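Local coordinates for protein oxidoreductase, iron/ascorbate family (Shewanella oneidensis, PDB 3ON7) that probably acts as an iron(II)-dependent oxygenase that uses molecular oxygen and 2-oxoglutarate, forming ethylene or oxidising L-arginine, at residues B[164-169]-B[233-238]; B[57-62]-B[97-102]; B[6-11]-B[30-35]. All coordinates share one frame; numbering follows the deposited sequence.

Overall arrangement
Along the chain the order is interaction 3, interaction 2, interaction 1, each closing before the next opens. The three are separate, their centres 29 to 33 Å apart and their nearest atoms about 14 to 17 Å. Interactions 2 and 3 belong to the N-terminal family region and lie toward the two ends of the eight-stranded sheet: interaction 3 pairs its outermost strand 6-8 with 27-31, whereas interaction 2 packs beside strands 68-70 and 88-92. Helix 103-126 follows residues 97-102 and runs on to cover Tyr-9 of interaction 3. Interaction 1 belongs to a separate four-stranded antiparallel sheet, whose strands 169-174 and 231-234 carry the histidines of the probable iron site. All are surface contacts of a cupin-type fold.

Interaction 1: residues B[164-169]-B[233-238]; sequences EEMGAI and VINPEG
Asn-235, just beyond the end of strand 231-234, crosses the side chain of selenomethionine Met-166 at about a right angle. The closest approach is between Met-166 CG and Asn-235 ND2, at 3.3 Å. Met-166 CG is anti to the backbone N (chi1 167°); Met-166 SE lies 3.8 Å from Asn-235 CG, and the bend at chi3 brings CE alongside the carboxamide as well. The same side chain also touches Met-160, Thr-239 and Lys-241.

The carboxamide itself is aimed at the main chain of the other segment. Asn-235 ND2 donates to Gly-167 O over 3.0 Å, in a nearly straight bond (169° at the hydrogen) that lies close to the amide plane. One residue further along, Ala-168 O receives the backbone N of Asn-235 at 2.9 Å, here from a donor standing 45° above the carbonyl plane. Asn-235 thus holds two successive carbonyls, one with its side chain and one with its backbone.

Strand pairing then takes over. Ile-169 and Ile-234 form an antiparallel, non-hydrogen-bonded pair with their CA atoms 4.3 Å apart. Both side chains leave on the same face of the sheet, but the meeting is light: Ile-169 CG1 and Ile-234 CG2 are 4.4 Å apart. Val-233 continues the ladder by backbone bonds to Arg-170 and Ala-171. These strands also carry His-174 and His-231, which with Asp-176 face one vacant point, consistent with the iron-binding triad of this family.

With OD1 accepting from Arg-170 NE and ND2 donating to Gly-167 O, the carboxamide of Asn-235 is held at both its oxygen and its nitrogen, which probably fixes its rotation against the selenomethionine.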
loop_
_atom_site.group_PDB
_atom_site.type_symbol
_atom_site.label_atom_id
_atom_site.label_comp_id
_atom_site.label_asym_id
_atom_site.label_seq_id
_atom_site.Cartn_x
_atom_site.Cartn_y
_atom_site.Cartn_z
ATOM N N GLU B 164 18.592 -21.117 23.651
ATOM C CA GLU B 164 17.565 -20.874 22.622
ATOM C C GLU B 164 16.866 -22.174 22.209
ATOM O O GLU B 164 17.521 -23.134 21.797
ATOM C CB GLU B 164 18.188 -20.254 21.371
ATOM C CG GLU B 164 18.542 -18.780 21.454
ATOM C CD GLU B 164 19.031 -18.235 20.105
ATOM O OE1 GLU B 164 20.214 -18.465 19.767
ATOM O OE2 GLU B 164 18.236 -17.583 19.381
ATOM N N GLU B 165 15.539 -22.198 22.325
ATOM C CA GLU B 165 14.755 -23.384 21.997
ATOM C C GLU B 165 14.357 -23.371 20.527
ATOM O O GLU B 165 13.985 -22.343 19.972
ATOM C CB GLU B 165 13.492 -23.465 22.861
HETATM N N MSE B 166 14.452 -24.532 19.904
HETATM C CA MSE B 166 13.921 -24.747 18.570
HETATM C C MSE B 166 12.526 -25.353 18.756
HETATM O O MSE B 166 12.375 -26.373 19.427
HETATM C CB MSE B 166 14.857 -25.686 17.792
HETATM C CG MSE B 166 14.326 -26.252 16.503
HETATM SE SE MSE B 166 15.788 -26.940 15.388
HETATM C CE MSE B 166 16.081 -25.298 14.423
ATOM N N GLY B 167 11.514 -24.715 18.183
ATOM C CA GLY B 167 10.163 -25.262 18.220
ATOM C C GLY B 167 10.018 -26.498 17.352
ATOM O O GLY B 167 10.834 -26.735 16.454
ATOM N N ALA B 168 8.970 -27.280 17.609
ATOM C CA ALA B 168 8.658 -28.447 16.776
ATOM C C ALA B 168 8.268 -28.064 15.335
ATOM O O ALA B 168 8.390 -28.878 14.419
ATOM C CB ALA B 168 7.573 -29.266 17.415
ATOM N N ILE B 169 7.813 -26.831 15.136
ATOM C CA ILE B 169 7.386 -26.368 13.815
ATOM C C ILE B 169 8.230 -25.166 13.377
ATOM O O ILE B 169 8.306 -24.178 14.079
ATOM C CB ILE B 169 5.884 -25.982 13.817
ATOM C CG1 ILE B 169 5.023 -27.195 14.127
ATOM C CG2 ILE B 169 5.468 -25.437 12.481
ATOM C CD1 ILE B 169 3.573 -26.843 14.334
ATOM N N VAL B 233 6.693 -27.052 7.501
ATOM C CA VAL B 233 8.006 -27.637 7.761
ATOM C C VAL B 233 8.146 -27.863 9.261
ATOM O O VAL B 233 8.087 -26.910 10.041
ATOM C CB VAL B 233 9.183 -26.760 7.218
ATOM C CG1 VAL B 233 10.541 -27.403 7.538
ATOM C CG2 VAL B 233 9.038 -26.536 5.729
ATOM N N ILE B 234 8.314 -29.123 9.673
ATOM C CA ILE B 234 8.567 -29.430 11.092
ATOM C C ILE B 234 10.071 -29.601 11.305
ATOM O O ILE B 234 10.811 -29.729 10.337
ATOM C CB ILE B 234 7.770 -30.667 11.604
ATOM C CG1 ILE B 234 8.180 -31.971 10.900
ATOM C CG2 ILE B 234 6.299 -30.435 11.454
ATOM C CD1 ILE B 234 7.689 -33.247 11.610
ATOM N N ASN B 235 10.506 -29.545 12.558
ATOM C CA ASN B 235 11.899 -29.864 12.958
ATOM C C ASN B 235 11.865 -31.212 13.655
ATOM O O ASN B 235 11.617 -31.286 14.857
ATOM C CB ASN B 235 12.494 -28.808 13.910
ATOM C CG ASN B 235 12.760 -27.476 13.229
ATOM O OD1 ASN B 235 13.268 -27.436 12.123
ATOM N ND2 ASN B 235 12.398 -26.380 13.886
ATOM N N PRO B 236 12.056 -32.294 12.891
ATOM C CA PRO B 236 11.915 -33.606 13.487
ATOM C C PRO B 236 13.071 -33.906 14.429
ATOM O O PRO B 236 14.081 -33.220 14.393
ATOM C CB PRO B 236 11.903 -34.553 12.280
ATOM C CG PRO B 236 12.567 -33.830 11.202
ATOM C CD PRO B 236 12.333 -32.369 11.447
ATOM N N GLU B 237 12.887 -34.909 15.279
ATOM C CA GLU B 237 13.864 -35.293 16.268
ATOM C C GLU B 237 15.185 -35.551 15.553
ATOM O O GLU B 237 15.218 -36.237 14.547
ATOM C CB GLU B 237 13.363 -36.528 17.035
ATOM C CG GLU B 237 14.304 -37.086 18.085
ATOM C CD GLU B 237 14.683 -36.087 19.173
ATOM O OE1 GLU B 237 13.789 -35.351 19.668
ATOM O OE2 GLU B 237 15.883 -36.061 19.542
ATOM N N GLY B 238 16.253 -34.930 16.034
ATOM C CA GLY B 238 17.563 -35.033 15.388
ATOM C C GLY B 238 18.037 -33.771 14.681
ATOM O O GLY B 238 19.233 -33.600 14.473
#

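Interaction 2: residues B[57-62]-B[97-102]; sequences NEFMFN and RIPDSL
The Phe-59 ring carries Pro-99 over the centre of one face, and the guanidinium of Arg-97 has Phe-59 CD2 over one of its own faces. Pro-99 CG stands 3.8 Å from the ring centroid, only 12° off the normal, a CH-pi contact; beside it Pro-99 CB touches Phe-59 CZ at 3.6 Å. The guanidinium meets the ring differently. Phe-59 CD2 sits 3.4 Å above the guanidinium plane of Arg-97, offset toward its rim, and with the two planes 43° apart the groups are inclined rather than stacked in parallel. In the plane of the guanidinium, at its edge, lies a water.

Arg-97 reaches this position by a chain extended from CG to NE, with CG anti to the backbone N (chi1 -158°), and its side chain crosses that of Phe-59 at about a right angle. NH1 and NH2 of Arg-97 both approach Glu-58 O at 3.1 Å, sharing one carbonyl through two weak, strongly bent hydrogen bonds. The water supplements them. It accepts from Arg-97 NH1 at 3.0 Å and donates to Met-60 O at 2.6 Å and to Asn-62 OD1 at 2.9 Å, so that the arginine reaches these two oxygens through the water.

Asp-67 hydrogen-bonds to both segments, OD1 accepting from Asn-62 ND2 and OD2 from the backbone N of Arg-97. Pro-256 and Ser-257 of a second subunit pack on Asn-62 and Arg-97. Phe-59 and Pro-99 both touch Phe-50 of helix 37-51 and Tyr-90 of strand 88-92. The arrangement is thus a proline CH-pi contact on a phenylalanine ring, with an arginine lying against the ring and weakly bonded to a backbone carbonyl, joining two loops of the N-terminal region of this dioxygenase fold, one after helix 37-51 and the other before helix 103-126.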
loop_
_atom_site.group_PDB
_atom_site.type_symbol
_atom_site.label_atom_id
_atom_site.label_comp_id
_atom_site.label_asym_id
_atom_site.label_seq_id
_atom_site.Cartn_x
_atom_site.Cartn_y
_atom_site.Cartn_z
ATOM N N ASN B 57 23.389 -5.701 5.130
ATOM C CA ASN B 57 22.543 -4.608 5.566
ATOM C C ASN B 57 22.514 -3.438 4.589
ATOM O O ASN B 57 21.612 -2.611 4.660
ATOM C CB ASN B 57 22.944 -4.129 6.969
ATOM C CG ASN B 57 22.728 -5.208 8.040
ATOM O OD1 ASN B 57 21.608 -5.690 8.251
ATOM N ND2 ASN B 57 23.806 -5.586 8.718
ATOM N N GLU B 58 23.491 -3.376 3.684
ATOM C CA GLU B 58 23.465 -2.412 2.581
ATOM C C GLU B 58 22.319 -2.650 1.595
ATOM O O GLU B 58 22.006 -1.775 0.799
ATOM C CB GLU B 58 24.774 -2.450 1.776
ATOM C CG GLU B 58 26.011 -1.866 2.475
ATOM C CD GLU B 58 27.332 -2.293 1.805
ATOM O OE1 GLU B 58 27.347 -2.528 0.566
ATOM O OE2 GLU B 58 28.352 -2.397 2.528
ATOM N N PHE B 59 21.725 -3.835 1.613
ATOM C CA PHE B 59 20.661 -4.166 0.676
ATOM C C PHE B 59 19.278 -4.219 1.321
ATOM O O PHE B 59 18.391 -4.885 0.798
ATOM C CB PHE B 59 21.012 -5.473 -0.037
ATOM C CG PHE B 59 22.298 -5.395 -0.796
ATOM C CD1 PHE B 59 23.515 -5.636 -0.154
ATOM C CD2 PHE B 59 22.315 -5.025 -2.125
ATOM C CE1 PHE B 59 24.712 -5.528 -0.834
ATOM C CE2 PHE B 59 23.526 -4.929 -2.820
ATOM C CZ PHE B 59 24.715 -5.174 -2.167
HETATM N N MSE B 60 19.094 -3.494 2.431
HETATM C CA MSE B 60 17.790 -3.407 3.108
HETATM C C MSE B 60 16.745 -3.232 2.055
HETATM O O MSE B 60 16.900 -2.402 1.170
HETATM C CB MSE B 60 17.681 -2.180 4.035
HETATM C CG MSE B 60 18.431 -2.255 5.365
HETATM SE SE MSE B 60 17.898 -3.755 6.464
HETATM C CE MSE B 60 15.993 -3.440 6.307
ATOM N N PHE B 61 15.668 -3.995 2.178
ATOM C CA PHE B 61 14.596 -3.967 1.189
ATOM C C PHE B 61 14.050 -2.574 0.955
ATOM O O PHE B 61 13.959 -1.784 1.869
ATOM C CB PHE B 61 13.453 -4.909 1.569
ATOM C CG PHE B 61 12.674 -4.491 2.795
ATOM C CD1 PHE B 61 13.107 -4.829 4.049
ATOM C CD2 PHE B 61 11.485 -3.805 2.665
ATOM C CE1 PHE B 61 12.403 -4.472 5.163
ATOM C CE2 PHE B 61 10.755 -3.436 3.765
ATOM C CZ PHE B 61 11.197 -3.776 5.020
ATOM N N ASN B 62 13.700 -2.305 -0.299
ATOM C CA ASN B 62 12.983 -1.103 -0.667
ATOM C C ASN B 62 11.567 -1.163 -0.101
ATOM O O ASN B 62 10.849 -2.140 -0.300
ATOM C CB ASN B 62 12.936 -0.934 -2.187
ATOM C CG ASN B 62 14.307 -0.865 -2.798
ATOM O OD1 ASN B 62 15.216 -0.253 -2.218
ATOM N ND2 ASN B 62 14.487 -1.514 -3.967
ATOM N N ARG B 97 16.545 -5.258 -6.944
ATOM C CA ARG B 97 17.895 -5.081 -6.471
ATOM C C ARG B 97 18.531 -6.400 -6.148
ATOM O O ARG B 97 17.974 -7.203 -5.422
ATOM C CB ARG B 97 17.920 -4.234 -5.225
ATOM C CG ARG B 97 19.279 -3.632 -5.063
ATOM C CD ARG B 97 19.329 -2.807 -3.890
ATOM N NE ARG B 97 20.658 -2.332 -3.622
ATOM C CZ ARG B 97 20.982 -1.716 -2.493
ATOM N NH1 ARG B 97 20.047 -1.529 -1.554
ATOM N NH2 ARG B 97 22.231 -1.287 -2.303
ATOM N N ILE B 98 19.731 -6.597 -6.675
ATOM C CA ILE B 98 20.512 -7.807 -6.445
ATOM C C ILE B 98 21.981 -7.385 -6.285
ATOM O O ILE B 98 22.461 -6.559 -7.041
ATOM C CB ILE B 98 20.390 -8.787 -7.633
ATOM C CG1 ILE B 98 18.915 -9.008 -7.992
ATOM C CG2 ILE B 98 21.039 -10.114 -7.281
ATOM C CD1 ILE B 98 18.698 -9.877 -9.163
ATOM N N PRO B 99 22.689 -7.942 -5.296
ATOM C CA PRO B 99 24.100 -7.576 -5.160
ATOM C C PRO B 99 24.891 -8.021 -6.377
ATOM O O PRO B 99 24.669 -9.130 -6.868
ATOM C CB PRO B 99 24.558 -8.361 -3.920
ATOM C CG PRO B 99 23.337 -8.689 -3.199
ATOM C CD PRO B 99 22.273 -8.883 -4.253
ATOM N N ASP B 100 25.773 -7.156 -6.868
ATOM C CA ASP B 100 26.530 -7.424 -8.098
ATOM C C ASP B 100 27.180 -8.793 -8.118
ATOM O O ASP B 100 27.118 -9.479 -9.141
ATOM C CB ASP B 100 27.631 -6.370 -8.329
ATOM C CG ASP B 100 27.081 -5.039 -8.835
ATOM O OD1 ASP B 100 26.019 -5.034 -9.499
ATOM O OD2 ASP B 100 27.719 -3.996 -8.578
ATOM N N SER B 101 27.790 -9.194 -7.004
ATOM C CA SER B 101 28.590 -10.450 -6.980
ATOM C C SER B 101 27.714 -11.686 -7.124
ATOM O O SER B 101 28.207 -12.750 -7.479
ATOM C CB SER B 101 29.486 -10.547 -5.719
ATOM O OG SER B 101 28.758 -10.931 -4.557
ATOM N N LEU B 102 26.410 -11.537 -6.890
ATOM C CA LEU B 102 25.492 -12.667 -6.872
ATOM C C LEU B 102 24.534 -12.720 -8.071
ATOM O O LEU B 102 23.884 -13.728 -8.275
ATOM C CB LEU B 102 24.668 -12.641 -5.574
ATOM C CG LEU B 102 25.352 -12.741 -4.208
ATOM C CD1 LEU B 102 24.351 -12.435 -3.065
ATOM C CD2 LEU B 102 25.987 -14.097 -4.013
HETATM O O HOH W 1 17.182 -2.228 -1.449
#

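Interaction 3: residues B[6-11]-B[30-35]; sequences TIDYRA and LSNHPI
Ile-7 and Asp-8 pair in parallel with Leu-30 and Ser-31, joining the outermost strand of the eight-stranded sheet, 6-8, to its neighbour 27-31. Ser-31 N donates to Ile-7 O and Ser-31 O accepts from Tyr-9 N, both at 2.9 Å. On the face of Ile-7, Leu-30 CD2 comes within 4.3 Å of Ile-7 CB. The strands and intervening helix 14-25 make a beta-alpha-beta unit, with a type I turn, Asp-8 to Ala-11, between first strand and helix. Asp-8 OD1 uses its anti lone pair for the backbone N of Arg-10, an Asx turn, while the syn lone pairs of OD1 and OD2 take NE and NH2 of that arginine side-on; Arg-10 NH2 lies 2.8 Å from Asp-8 OD2 in a salt bridge. Held in this way, the guanidinium stacks on the amide of Asn-32, their planes 8° apart. An alanine at Asp-8 would probably leave the backbone N and guanidinium of Arg-10 without these acceptors and set the guanidinium free to turn off Asn-32. A CH-pi contact puts Pro-34 CD over the Tyr-9 ring, 3.8 Å from its centroid; Leu-30 CD1 lies at the edge, and Tyr-9 OH hydrogen-bonds to Glu-119 of helix 103-126.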
loop_
_atom_site.group_PDB
_atom_site.type_symbol
_atom_site.label_atom_id
_atom_site.label_comp_id
_atom_site.label_asym_id
_atom_site.label_seq_id
_atom_site.Cartn_x
_atom_site.Cartn_y
_atom_site.Cartn_z
ATOM N N THR B 6 8.746 -40.123 -5.140
ATOM C CA THR B 6 9.773 -39.470 -5.946
ATOM C C THR B 6 9.651 -39.953 -7.372
ATOM O O THR B 6 9.683 -41.141 -7.609
ATOM C CB THR B 6 11.170 -39.816 -5.477
ATOM O OG1 THR B 6 11.367 -39.324 -4.143
ATOM C CG2 THR B 6 12.199 -39.197 -6.429
ATOM N N ILE B 7 9.499 -39.041 -8.326
ATOM C CA ILE B 7 9.425 -39.428 -9.737
ATOM C C ILE B 7 10.689 -38.999 -10.455
ATOM O O ILE B 7 11.038 -37.833 -10.440
ATOM C CB ILE B 7 8.219 -38.799 -10.435
ATOM C CG1 ILE B 7 6.920 -39.306 -9.793
ATOM C CG2 ILE B 7 8.241 -39.151 -11.911
ATOM C CD1 ILE B 7 5.718 -38.427 -10.057
ATOM N N ASP B 8 11.376 -39.947 -11.079
ATOM C CA ASP B 8 12.580 -39.651 -11.866
ATOM C C ASP B 8 12.210 -38.956 -13.171
ATOM O O ASP B 8 11.512 -39.514 -14.004
ATOM C CB ASP B 8 13.332 -40.944 -12.163
ATOM C CG ASP B 8 14.730 -40.711 -12.664
ATOM O OD1 ASP B 8 14.909 -39.953 -13.629
ATOM O OD2 ASP B 8 15.651 -41.332 -12.112
ATOM N N TYR B 9 12.695 -37.732 -13.328
ATOM C CA TYR B 9 12.405 -36.883 -14.482
ATOM C C TYR B 9 12.748 -37.603 -15.761
ATOM O O TYR B 9 12.085 -37.418 -16.770
ATOM C CB TYR B 9 13.235 -35.604 -14.378
ATOM C CG TYR B 9 13.150 -34.663 -15.558
ATOM C CD1 TYR B 9 12.108 -33.734 -15.661
ATOM C CD2 TYR B 9 14.126 -34.668 -16.561
ATOM C CE1 TYR B 9 12.044 -32.854 -16.726
ATOM C CE2 TYR B 9 14.047 -33.796 -17.647
ATOM C CZ TYR B 9 13.003 -32.886 -17.707
ATOM O OH TYR B 9 12.902 -32.015 -18.759
ATOM N N ARG B 10 13.792 -38.425 -15.712
ATOM C CA ARG B 10 14.302 -39.079 -16.911
ATOM C C ARG B 10 13.394 -40.183 -17.433
ATOM O O ARG B 10 13.438 -40.477 -18.625
ATOM C CB ARG B 10 15.711 -39.638 -16.671
ATOM C CG ARG B 10 16.752 -38.572 -16.331
ATOM C CD ARG B 10 18.020 -39.183 -15.783
ATOM N NE ARG B 10 17.758 -39.999 -14.601
ATOM C CZ ARG B 10 18.682 -40.673 -13.925
ATOM N NH1 ARG B 10 19.951 -40.638 -14.299
ATOM N NH2 ARG B 10 18.331 -41.384 -12.860
ATOM N N ALA B 11 12.575 -40.786 -16.565
ATOM C CA ALA B 11 11.693 -41.879 -16.995
ATOM C C ALA B 11 10.687 -41.429 -18.068
ATOM O O ALA B 11 10.258 -40.268 -18.094
ATOM C CB ALA B 11 10.976 -42.458 -15.818
ATOM N N LEU B 30 10.294 -34.326 -8.127
ATOM C CA LEU B 30 11.094 -34.754 -9.269
ATOM C C LEU B 30 12.554 -34.955 -8.900
ATOM O O LEU B 30 13.168 -34.056 -8.326
ATOM C CB LEU B 30 11.024 -33.731 -10.400
ATOM C CG LEU B 30 9.748 -33.666 -11.230
ATOM C CD1 LEU B 30 9.865 -32.514 -12.224
ATOM C CD2 LEU B 30 9.480 -34.969 -11.929
ATOM N N SER B 31 13.115 -36.115 -9.260
ATOM C CA SER B 31 14.572 -36.324 -9.183
ATOM C C SER B 31 15.220 -36.242 -10.568
ATOM O O SER B 31 14.526 -36.295 -11.595
ATOM C CB SER B 31 14.902 -37.659 -8.532
ATOM O OG SER B 31 14.928 -38.691 -9.486
ATOM N N ASN B 32 16.544 -36.090 -10.580
ATOM C CA ASN B 32 17.319 -36.046 -11.819
ATOM C C ASN B 32 16.757 -35.065 -12.840
ATOM O O ASN B 32 16.601 -35.405 -14.006
ATOM C CB ASN B 32 17.373 -37.442 -12.425
ATOM C CG ASN B 32 18.087 -38.415 -11.529
ATOM O OD1 ASN B 32 17.468 -39.093 -10.719
ATOM N ND2 ASN B 32 19.406 -38.459 -11.642
ATOM N N HIS B 33 16.417 -33.870 -12.375
ATOM C CA HIS B 33 15.889 -32.800 -13.229
ATOM C C HIS B 33 17.027 -32.109 -13.980
ATOM O O HIS B 33 18.200 -32.343 -13.676
ATOM C CB HIS B 33 15.097 -31.776 -12.383
ATOM C CG HIS B 33 15.866 -31.232 -11.226
ATOM N ND1 HIS B 33 16.732 -30.166 -11.341
ATOM C CD2 HIS B 33 15.933 -31.634 -9.932
ATOM C CE1 HIS B 33 17.297 -29.934 -10.168
ATOM N NE2 HIS B 33 16.829 -30.809 -9.295
ATOM N N PRO B 34 16.691 -31.254 -14.962
ATOM C CA PRO B 34 17.716 -30.635 -15.796
ATOM C C PRO B 34 18.477 -29.457 -15.219
ATOM O O PRO B 34 19.322 -28.914 -15.908
ATOM C CB PRO B 34 16.931 -30.136 -17.030
ATOM C CG PRO B 34 15.563 -30.606 -16.874
ATOM C CD PRO B 34 15.344 -30.927 -15.445
ATOM N N ILE B 35 18.186 -29.032 -14.000
ATOM C CA ILE B 35 18.884 -27.885 -13.455
ATOM C C ILE B 35 20.208 -28.324 -12.831
ATOM O O ILE B 35 20.252 -29.129 -11.884
ATOM C CB ILE B 35 18.035 -27.110 -12.467
ATOM C CG1 ILE B 35 16.808 -26.509 -13.175
ATOM C CG2 ILE B 35 18.840 -26.004 -11.858
ATOM C CD1 ILE B 35 16.036 -25.517 -12.325
#